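Local coordinates for aminoglycoside acetyltransferase meta-AAC0020 (Uncultured bacterium, PDB 5F47), which acetylates aminoglycoside antibiotics as a GNAT-fold acetyltransferase, probably drawing the acetyl group from acetyl-coenzyme A and so conferring resistance, at the interface of chains A and B. Residues are numbered along the deposited sequence; one frame, centred on the assembly and turned at random. Chains: chain A/B, aminoglycoside acetyltransferase meta-AAC0020.

The interface of chains A and B. Residues chain A 150, 152; chain B 127, 129, 135, 139, 146, 148.
With CG1 opposite the backbone N (chi1 -178°), A:Val150 spreads its two methyls over chain B, CG2 towards B:Leu135 and B:Gln148, CG1 towards B:Glu146. A:Phe152 has CG beside its own backbone N (chi1 -62°), which lowers the ring between B:Glu146, B:Leu135 and B:Arg139. The CD2 methyl of B:Leu135, on a side chain roughly perpendicular to that of the valine, meets A:Val150 CB at 3.7 Å, and the same methyl touches the CE1–CZ edge of the A:Phe152 ring. On the far side of the CG2 methyl from B:Leu135, the amide NE2 of B:Gln148, brought round by a bend in its chain, lies 3.5 Å from A:Val150 CG2 as a van der Waals neighbour.

B:Glu146 runs parallel to A:Phe152 and heads in the same direction; its CB packs 3.7 Å from ring atom CD2, and its carboxylate plane is steeply turned from the ring. Within the same chain B:Arg139 holds both carboxylate oxygens, using NE and NH2: NE donates to OE2 at 3.0 Å, and NH2 forms a hydrogen-bonded salt bridge with OE1 at 2.9 Å. Both oxygens are met on their syn sides, about 20° out of the carboxylate plane. The pairing should restrain both chains and offset their charges beside the phenylalanine, while the aliphatic CG of B:Arg139 rests 3.7 Å from A:Phe152 CE2.

Two backbone bonds pin the valine to B:Ala127: A:Val150 N donates to B:Ala127 O at 2.8 Å, and B:Ala127 N returns a bond to A:Val150 O at 3.0 Å. Strand 145-155 of chain A lies between two chain B strands, antiparallel to both: 122-128 through B:Ala127, and 145-155 through the bridges A:Val150 with B:Gln148 and A:Phe152 with B:Glu146. B:Leu135, on helix 132-138, covers the valine. This exchange of C-terminal strands, repeated by the two-fold, joins the two GNAT folds in what may be the biological dimer.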
# COMPACT_ATOMS: atom_id res chain seq x y z
N VAL A 150 -11.40 7.65 0.10
CA VAL A 150 -11.78 7.47 -1.30
C VAL A 150 -10.55 6.94 -2.04
O VAL A 150 -9.46 7.53 -2.00
CB VAL A 150 -12.30 8.76 -1.95
CG1 VAL A 150 -12.73 8.49 -3.38
CG2 VAL A 150 -13.49 9.32 -1.16
N PHE A 152 -8.76 5.85 -5.50
CA PHE A 152 -8.71 6.19 -6.92
C PHE A 152 -7.72 5.27 -7.62
O PHE A 152 -6.68 4.93 -7.05
CB PHE A 152 -8.26 7.64 -7.15
CG PHE A 152 -9.18 8.69 -6.56
CD1 PHE A 152 -8.96 9.14 -5.26
CD2 PHE A 152 -10.21 9.24 -7.30
CE1 PHE A 152 -9.79 10.12 -4.70
CE2 PHE A 152 -11.04 10.22 -6.75
CZ PHE A 152 -10.81 10.66 -5.44
N ALA B 127 -7.40 9.24 -0.73
CA ALA B 127 -7.56 10.50 -0.05
C ALA B 127 -8.57 10.27 1.05
O ALA B 127 -9.52 9.52 0.90
CB ALA B 127 -8.02 11.61 -1.00
N LYS B 129 -11.76 11.00 3.11
CA LYS B 129 -13.03 11.54 2.65
C LYS B 129 -13.26 12.97 3.16
O LYS B 129 -13.95 13.76 2.52
CB LYS B 129 -14.18 10.63 3.07
CG LYS B 129 -15.52 11.00 2.46
CD LYS B 129 -16.62 10.09 2.95
CE LYS B 129 -17.93 10.39 2.22
NZ LYS B 129 -19.01 9.46 2.63
N LEU B 135 -9.62 15.56 -2.59
CA LEU B 135 -10.61 14.87 -3.40
C LEU B 135 -10.87 15.62 -4.70
O LEU B 135 -10.93 15.02 -5.78
CB LEU B 135 -11.92 14.70 -2.63
CG LEU B 135 -11.85 13.77 -1.42
CD1 LEU B 135 -13.17 13.79 -0.66
CD2 LEU B 135 -11.51 12.36 -1.85
N ARG B 139 -9.93 14.06 -8.48
CA ARG B 139 -11.02 13.95 -9.45
C ARG B 139 -10.76 14.76 -10.70
O ARG B 139 -11.48 14.61 -11.69
CB ARG B 139 -12.33 14.36 -8.79
CG ARG B 139 -12.79 13.31 -7.80
CD ARG B 139 -13.85 13.83 -6.83
NE ARG B 139 -14.32 12.74 -5.97
CZ ARG B 139 -14.93 12.90 -4.80
NH1 ARG B 139 -15.14 14.11 -4.31
NH2 ARG B 139 -15.33 11.83 -4.11
N GLU B 146 -13.26 5.72 -9.04
CA GLU B 146 -13.13 5.98 -7.61
C GLU B 146 -14.06 5.04 -6.85
O GLU B 146 -15.15 4.70 -7.32
CB GLU B 146 -13.42 7.45 -7.27
CG GLU B 146 -14.83 7.94 -7.52
CD GLU B 146 -15.01 9.36 -7.00
OE1 GLU B 146 -15.63 9.54 -5.92
OE2 GLU B 146 -14.55 10.30 -7.68
N GLN B 148 -15.57 4.14 -2.79
CA GLN B 148 -15.74 4.54 -1.40
C GLN B 148 -15.31 3.41 -0.49
O GLN B 148 -15.88 2.32 -0.54
CB GLN B 148 -17.19 4.88 -1.11
CG GLN B 148 -17.67 6.12 -1.82
CD GLN B 148 -17.08 7.38 -1.22
OE1 GLN B 148 -16.98 7.53 0.01
NE2 GLN B 148 -16.69 8.30 -2.08